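Local coordinates for glutathione S-transferase, N-terminal domain protein (PDB 4NAX) that binds oxidized glutathione disulfide and, as a member of the glutathione S-transferase superfamily, probably has transferase activity, at residues A6-P14 / D56-L65. Sequence-based numbering, arbitrary orientation.
Sequences AFPITRKWP and DQLSPEFISL. With GDS (oxidized glutathione disulfide), chain C.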
ATOM      1  N   ALA A   6      11.709  13.926  23.189  1.00 33.62           N
ATOM      2  CA  ALA A   6      11.254  14.901  22.177  1.00 35.94           C
ATOM      3  C   ALA A   6       9.982  14.464  21.432  1.00 33.99           C
ATOM      4  O   ALA A   6       9.317  15.280  20.801  1.00 39.37           O
ATOM      5  CB  ALA A   6      12.364  15.173  21.172  1.00 49.09           C
ATOM      6  N   PHE A   7       9.673  13.171  21.492  1.00 22.78           N
ATOM      7  CA  PHE A   7       8.515  12.606  20.828  1.00 21.26           C
ATOM      8  C   PHE A   7       7.400  12.436  21.850  1.00 19.22           C
ATOM      9  O   PHE A   7       7.513  11.598  22.747  1.00 19.68           O
ATOM     10  CB  PHE A   7       8.908  11.267  20.208  1.00 19.28           C
ATOM     11  CG  PHE A   7       9.898  11.421  19.102  1.00 18.90           C
ATOM     12  CD1 PHE A   7      11.257  11.500  19.385  1.00 20.60           C
ATOM     13  CD2 PHE A   7       9.477  11.517  17.787  1.00 19.73           C
ATOM     14  CE1 PHE A   7      12.175  11.691  18.370  1.00 20.20           C
ATOM     15  CE2 PHE A   7      10.388  11.698  16.767  1.00 20.42           C
ATOM     16  CZ  PHE A   7      11.741  11.778  17.052  1.00 20.81           C
ATOM     17  N   PRO A   8       6.304  13.217  21.716  1.00 19.42           N
ATOM     18  CA  PRO A   8       5.240  13.146  22.725  1.00 19.98           C
ATOM     19  C   PRO A   8       4.595  11.779  22.918  1.00 19.52           C
ATOM     20  O   PRO A   8       4.026  11.509  23.967  1.00 19.86           O
ATOM     21  CB  PRO A   8       4.212  14.165  22.220  1.00 21.92           C
ATOM     22  CG  PRO A   8       5.026  15.159  21.465  1.00 21.33           C
ATOM     23  CD  PRO A   8       6.119  14.369  20.809  1.00 21.10           C
ATOM     24  N   ILE A   9       4.688  10.899  21.929  1.00 17.65           N
ATOM     25  CA  ILE A   9       4.152   9.555  22.112  1.00 17.67           C
ATOM     26  C   ILE A   9       4.728   8.880  23.368  1.00 18.00           C
ATOM     27  O   ILE A   9       4.046   8.079  24.023  1.00 18.63           O
ATOM     28  CB  ILE A   9       4.349   8.713  20.830  1.00 16.98           C
ATOM     29  CG1 ILE A   9       3.478   7.454  20.887  1.00 17.01           C
ATOM     30  CG2 ILE A   9       5.805   8.366  20.588  1.00 16.73           C
ATOM     31  CD1 ILE A   9       3.296   6.762  19.551  1.00 17.71           C
ATOM     32  N   THR A  10       5.978   9.210  23.694  1.00 17.94           N
ATOM     33  CA  THR A  10       6.663   8.582  24.820  1.00 19.47           C
ATOM     34  C   THR A  10       6.135   9.057  26.170  1.00 20.90           C
ATOM     35  O   THR A  10       6.424   8.443  27.197  1.00 22.96           O
ATOM     36  CB  THR A  10       8.185   8.787  24.765  1.00 21.05           C
ATOM     37  OG1 THR A  10       8.500  10.181  24.933  1.00 22.64           O
ATOM     38  CG2 THR A  10       8.770   8.249  23.439  1.00 21.23           C
ATOM     39  N   ARG A  11       5.358  10.139  26.172  1.00 21.69           N
ATOM     40  CA  ARG A  11       4.703  10.582  27.400  1.00 23.03           C
ATOM     41  C   ARG A  11       3.601   9.604  27.781  1.00 24.96           C
ATOM     42  O   ARG A  11       3.368   9.331  28.957  1.00 26.28           O
ATOM     43  CB  ARG A  11       4.114  11.989  27.234  1.00 24.77           C
ATOM     44  CG  ARG A  11       5.165  13.070  27.083  1.00 36.18           C
ATOM     45  CD  ARG A  11       4.536  14.411  26.757  1.00 61.15           C
ATOM     46  NE  ARG A  11       5.461  15.256  26.007  1.00 81.14           N
ATOM     47  CZ  ARG A  11       5.109  16.309  25.269  1.00 90.12           C
ATOM     48  NH1 ARG A  11       3.828  16.653  25.130  1.00 68.92           N
ATOM     49  NH2 ARG A  11       6.047  17.017  24.648  1.00 79.55           N
ATOM     50  N   LYS A  12       2.934   9.062  26.766  1.00 20.86           N
ATOM     51  CA  LYS A  12       1.825   8.160  26.992  1.00 20.77           C
ATOM     52  C   LYS A  12       2.261   6.698  27.119  1.00 21.19           C
ATOM     53  O   LYS A  12       1.665   5.941  27.891  1.00 23.06           O
ATOM     54  CB  LYS A  12       0.772   8.370  25.905  1.00 22.73           C
ATOM     55  CG  LYS A  12      -0.503   7.583  26.094  1.00 23.07           C
ATOM     56  CD  LYS A  12      -1.549   8.083  25.119  1.00 25.63           C
ATOM     57  CE  LYS A  12      -2.843   7.301  25.221  1.00 28.33           C
ATOM     58  NZ  LYS A  12      -3.594   7.638  26.453  1.00 33.71           N
ATOM     59  N   TRP A  13       3.305   6.318  26.384  1.00 18.60           N
ATOM     60  CA  TRP A  13       3.913   4.996  26.500  1.00 19.84           C
ATOM     61  C   TRP A  13       5.416   5.151  26.741  1.00 19.21           C
ATOM     62  O   TRP A  13       6.202   5.095  25.811  1.00 19.66           O
ATOM     63  CB  TRP A  13       3.676   4.193  25.236  1.00 18.11           C
ATOM     64  CG  TRP A  13       2.249   3.828  24.988  1.00 17.71           C
ATOM     65  CD1 TRP A  13       1.576   2.762  25.487  1.00 19.51           C
ATOM     66  CD2 TRP A  13       1.317   4.547  24.182  1.00 17.03           C
ATOM     67  NE1 TRP A  13       0.278   2.766  25.037  1.00 20.00           N
ATOM     68  CE2 TRP A  13       0.099   3.846  24.221  1.00 17.43           C
ATOM     69  CE3 TRP A  13       1.401   5.693  23.399  1.00 18.45           C
ATOM     70  CZ2 TRP A  13      -1.027   4.275  23.538  1.00 18.68           C
ATOM     71  CZ3 TRP A  13       0.294   6.096  22.693  1.00 18.85           C
ATOM     72  CH2 TRP A  13      -0.912   5.393  22.773  1.00 18.69           C
ATOM     73  N   PRO A  14       5.821   5.373  28.008  1.00 19.27           N
ATOM     74  CA  PRO A  14       7.244   5.570  28.265  1.00 20.21           C
ATOM     75  C   PRO A  14       8.094   4.369  27.873  1.00 18.52           C
ATOM     76  O   PRO A  14       7.661   3.236  28.001  1.00 20.49           O
ATOM     77  CB  PRO A  14       7.307   5.798  29.780  1.00 23.86           C
ATOM     78  CG  PRO A  14       5.948   6.249  30.167  1.00 27.73           C
ATOM     79  CD  PRO A  14       4.995   5.614  29.198  1.00 22.63           C
ATOM     80  N   ASP A  56      -6.999   5.063  22.317  1.00 23.40           N
ATOM     81  CA  ASP A  56      -5.563   5.402  22.439  1.00 23.51           C
ATOM     82  C   ASP A  56      -5.014   5.893  21.101  1.00 19.47           C
ATOM     83  O   ASP A  56      -4.160   6.781  21.063  1.00 18.67           O
ATOM     84  CB  ASP A  56      -4.697   4.198  22.877  1.00 22.37           C
ATOM     85  CG  ASP A  56      -4.716   3.927  24.363  1.00 22.87           C
ATOM     86  OD1 ASP A  56      -5.242   4.749  25.164  1.00 27.76           O
ATOM     87  OD2 ASP A  56      -4.156   2.848  24.715  1.00 25.39           O
ATOM     88  N   GLN A  57      -5.503   5.296  20.013  1.00 18.50           N
ATOM     89  CA  GLN A  57      -5.005   5.633  18.685  1.00 17.20           C
ATOM     90  C   GLN A  57      -5.496   7.010  18.237  1.00 15.66           C
ATOM     91  O   GLN A  57      -5.009   7.565  17.268  1.00 16.26           O
ATOM     92  CB  GLN A  57      -5.375   4.556  17.644  1.00 18.05           C
ATOM     93  CG  GLN A  57      -6.793   4.598  17.086  1.00 19.36           C
ATOM     94  CD  GLN A  57      -7.901   4.134  18.017  1.00 22.15           C
ATOM     95  OE1 GLN A  57      -7.729   3.965  19.229  1.00 23.30           O
ATOM     96  NE2 GLN A  57      -9.064   3.931  17.433  1.00 22.44           N
ATOM     97  N   LEU A  58      -6.482   7.543  18.956  1.00 17.84           N
ATOM     98  CA  LEU A  58      -6.978   8.894  18.690  1.00 18.64           C
ATOM     99  C   LEU A  58      -6.370   9.955  19.621  1.00 19.06           C
ATOM    100  O   LEU A  58      -6.698  11.146  19.504  1.00 20.88           O
ATOM    101  CB  LEU A  58      -8.499   8.943  18.804  1.00 20.59           C
ATOM    102  CG  LEU A  58      -9.252   7.990  17.872  1.00 21.66           C
ATOM    103  CD1 LEU A  58     -10.750   8.019  18.097  1.00 22.88           C
ATOM    104  CD2 LEU A  58      -8.966   8.296  16.409  1.00 27.15           C
ATOM    105  N   SER A  59      -5.498   9.535  20.539  1.00 19.91           N
ATOM    106  CA  SER A  59      -4.862  10.478  21.450  1.00 19.65           C
ATOM    107  C   SER A  59      -3.916  11.415  20.717  1.00 20.48           C
ATOM    108  O   SER A  59      -3.293  11.043  19.704  1.00 20.21           O
ATOM    109  CB  SER A  59      -4.129   9.740  22.568  1.00 22.30           C
ATOM    110  OG  SER A  59      -3.012   9.024  22.059  1.00 19.56           O
ATOM    111  N   PRO A  60      -3.750  12.633  21.250  1.00 19.95           N
ATOM    112  CA  PRO A  60      -2.812  13.567  20.644  1.00 21.36           C
ATOM    113  C   PRO A  60      -1.384  13.013  20.674  1.00 19.14           C
ATOM    114  O   PRO A  60      -0.622  13.229  19.747  1.00 19.38           O
ATOM    115  CB  PRO A  60      -2.955  14.867  21.478  1.00 24.21           C
ATOM    116  CG  PRO A  60      -3.995  14.593  22.507  1.00 31.34           C
ATOM    117  CD  PRO A  60      -4.553  13.221  22.332  1.00 23.54           C
ATOM    118  N   GLU A  61      -1.044  12.305  21.737  1.00 18.02           N
ATOM    119  CA  GLU A  61       0.293  11.738  21.865  1.00 17.63           C
ATOM    120  C   GLU A  61       0.534  10.680  20.773  1.00 17.07           C
ATOM    121  O   GLU A  61       1.563  10.683  20.131  1.00 17.16           O
ATOM    122  CB  GLU A  61       0.493  11.128  23.255  1.00 19.41           C
ATOM    123  CG  GLU A  61       0.451  12.144  24.395  1.00 21.92           C
ATOM    124  CD  GLU A  61      -0.937  12.382  24.976  1.00 25.27           C
ATOM    125  OE1 GLU A  61      -1.945  11.997  24.357  1.00 23.22           O
ATOM    126  OE2 GLU A  61      -1.001  12.974  26.068  1.00 35.04           O
ATOM    127  N   PHE A  62      -0.428   9.793  20.549  1.00 16.77           N
ATOM    128  CA  PHE A  62      -0.274   8.806  19.476  1.00 16.06           C
ATOM    129  C   PHE A  62      -0.192   9.454  18.089  1.00 15.43           C
ATOM    130  O   PHE A  62       0.704   9.133  17.315  1.00 15.98           O
ATOM    131  CB  PHE A  62      -1.396   7.758  19.486  1.00 15.18           C
ATOM    132  CG  PHE A  62      -1.180   6.659  18.489  1.00 14.64           C
ATOM    133  CD1 PHE A  62      -0.230   5.701  18.714  1.00 15.11           C
ATOM    134  CD2 PHE A  62      -1.888   6.610  17.302  1.00 15.50           C
ATOM    135  CE1 PHE A  62       0.012   4.701  17.806  1.00 14.43           C
ATOM    136  CE2 PHE A  62      -1.646   5.625  16.375  1.00 14.91           C
ATOM    137  CZ  PHE A  62      -0.699   4.655  16.632  1.00 14.26           C
ATOM    138  N   ILE A  63      -1.121  10.378  17.818  1.00 16.05           N
ATOM    139  CA  ILE A  63      -1.211  11.009  16.522  1.00 15.82           C
ATOM    140  C   ILE A  63       0.032  11.844  16.216  1.00 16.33           C
ATOM    141  O   ILE A  63       0.399  12.002  15.046  1.00 17.42           O
ATOM    142  CB  ILE A  63      -2.516  11.821  16.407  1.00 17.37           C
ATOM    143  CG1 ILE A  63      -3.703  10.846  16.370  1.00 16.89           C
ATOM    144  CG2 ILE A  63      -2.549  12.722  15.179  1.00 19.61           C
ATOM    145  CD1 ILE A  63      -5.054  11.494  16.491  1.00 19.74           C
ATOM    146  N   SER A  64       0.684  12.384  17.254  1.00 17.98           N
ATOM    147  CA  SER A  64       1.899  13.182  17.062  1.00 18.89           C
ATOM    148  C   SER A  64       2.977  12.414  16.319  1.00 17.59           C
ATOM    149  O   SER A  64       3.823  13.009  15.656  1.00 21.54           O
ATOM    150  CB  SER A  64       2.454  13.711  18.384  1.00 19.72           C
ATOM    151  OG  SER A  64       3.024  12.706  19.206  1.00 19.34           O
ATOM    152  N   LEU A  65       2.962  11.090  16.438  1.00 17.77           N
ATOM    153  CA  LEU A  65       3.853  10.266  15.648  1.00 16.45           C
ATOM    154  C   LEU A  65       3.099   9.622  14.488  1.00 15.66           C
ATOM    155  O   LEU A  65       3.520   9.705  13.339  1.00 20.08           O
ATOM    156  CB  LEU A  65       4.507   9.216  16.518  1.00 18.84           C
ATOM    157  CG  LEU A  65       5.570   8.418  15.769  1.00 18.30           C
ATOM    158  CD1 LEU A  65       6.686   8.000  16.680  1.00 17.82           C
ATOM    159  CD2 LEU A  65       4.952   7.225  15.073  1.00 20.13           C
TER
HETATM  160  N1  GDS C 301     -11.915   2.311  10.905  1.00 38.86           N
HETATM  161  CA1 GDS C 301     -11.887   0.890  10.568  1.00 28.34           C
HETATM  162  C1  GDS C 301     -13.171   0.469   9.889  1.00 35.38           C
HETATM  163  OE1 GDS C 301     -13.145  -0.566   9.181  1.00 27.52           O
HETATM  164  OE2 GDS C 301     -14.218   1.138  10.039  1.00 42.97           O
HETATM  165  CB1 GDS C 301     -11.684   0.070  11.848  1.00 24.99           C
HETATM  166  CG1 GDS C 301     -11.229  -1.376  11.611  1.00 22.04           C
HETATM  167  CD1 GDS C 301      -9.847  -1.429  11.010  1.00 19.51           C
HETATM  168  O1  GDS C 301      -9.047  -0.534  11.207  1.00 22.36           O
HETATM  169  N2  GDS C 301      -9.593  -2.494  10.258  1.00 15.87           N
HETATM  170  CA2 GDS C 301      -8.297  -2.749   9.662  1.00 15.89           C
HETATM  171  C2  GDS C 301      -8.380  -2.738   8.159  1.00 14.48           C
HETATM  172  O2  GDS C 301      -9.346  -3.218   7.576  1.00 16.11           O
HETATM  173  CB2 GDS C 301      -7.769  -4.109  10.123  1.00 15.26           C
HETATM  174  SG2 GDS C 301      -7.331  -4.202  11.854  1.00 19.30           S
HETATM  175  N3  GDS C 301      -7.336  -2.230   7.509  1.00 13.82           N
HETATM  176  CA3 GDS C 301      -7.289  -2.144   6.059  1.00 14.13           C
HETATM  177  C3  GDS C 301      -5.900  -2.268   5.470  1.00 13.63           C
HETATM  178  OE3 GDS C 301      -5.731  -1.756   4.343  1.00 14.80           O
HETATM  179  OE4 GDS C 301      -5.059  -2.919   6.098  1.00 14.53           O
HETATM  180  N4  GDS C 301      -7.461   1.178  13.122  1.00 15.43           N
HETATM  181  CA4 GDS C 301      -7.800   2.204  14.084  1.00 17.64           C
HETATM  182  C4  GDS C 301      -8.910   3.111  13.628  1.00 21.68           C
HETATM  183  OE5 GDS C 301      -9.312   4.022  14.411  1.00 23.92           O
HETATM  184  OE6 GDS C 301      -9.423   2.892  12.501  1.00 24.15           O
HETATM  185  C5  GDS C 301      -6.207   0.771  12.977  1.00 13.72           C
HETATM  186  O5  GDS C 301      -5.288   1.270  13.619  1.00 14.52           O
HETATM  187  CA5 GDS C 301      -5.955  -0.366  12.011  1.00 14.27           C
HETATM  188  N5  GDS C 301      -4.749  -0.104  11.233  1.00 12.84           N
HETATM  189  CB5 GDS C 301      -5.804  -1.654  12.822  1.00 14.56           C
HETATM  190  SG5 GDS C 301      -5.407  -3.112  11.855  1.00 17.20           S
HETATM  191  CA6 GDS C 301      -2.176   0.851   7.159  1.00 12.88           C
HETATM  192  C6  GDS C 301      -1.023  -0.035   7.525  1.00 12.52           C
HETATM  193  OE7 GDS C 301      -0.397   0.216   8.583  1.00 12.66           O
HETATM  194  OE8 GDS C 301      -0.744  -0.975   6.744  1.00 13.72           O
HETATM  195  N6  GDS C 301      -2.276   0.945   5.689  1.00 13.15           N
HETATM  196  CB6 GDS C 301      -3.473   0.299   7.750  1.00 13.09           C
HETATM  197  CG6 GDS C 301      -3.445   0.317   9.282  1.00 13.06           C
HETATM  198  CD6 GDS C 301      -4.769  -0.049   9.898  1.00 12.80           C
HETATM  199  O6  GDS C 301      -5.763  -0.310   9.210  1.00 13.97           O
HETATM  200  O   HOH W   1       5.526  11.518  19.038  1.00 19.38           O
HETATM  201  O   HOH W   2      -6.101   7.008  25.645  0.50 32.24           O
HETATM  202  O   HOH W   3      -3.701  10.662  26.238  1.00 41.03           O
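Ile9 lies alongside Phe62, its CD1 3.8 Å from Phe62 CD1, where residues 6-14, which precede the first strand 21-25, pack on helix 60-65 of the thioredoxin-like fold. The CD1 end gets there because chi1 of Ile9 (-165°) sets CG1 opposite the backbone N, while the CG2 branch meets Leu65 CD1. Trp13 brings the rim of its six-membered ring, CZ3, to Phe62 CB at 4.0 Å; its CZ2 edge faces Asp56, whose carboxylate stands nearly perpendicular (85°) to the indole. Lys12 stretches past Glu61 CB and Ser59 and bends at its last torsion, leaving NZ in a long salt bridge to Asp56 OD1 (3.6 Å) that one water also spans; a second water links NZ to Glu61 OE1. Behind this shell, Lys49 O holds Trp13 NE1 and Ser51 N holds Asp56 OD2, while Gln57 NE2 donates to carboxylate oxygen OE5 of the bound glutathione disulfide. N-cap Ser59 OG accepts from Phe62 N and donates to Asp56 O (2.7 Å); an alanine here would probably leave Phe62 N without its capping acceptor and Asp56 O with just the Ser59 N bond of the two. At the far end, a water accepts from Ile9 N and donates to Ser64 OG, the hydroxyl itself donating to Glu61 O at 2.7 Å.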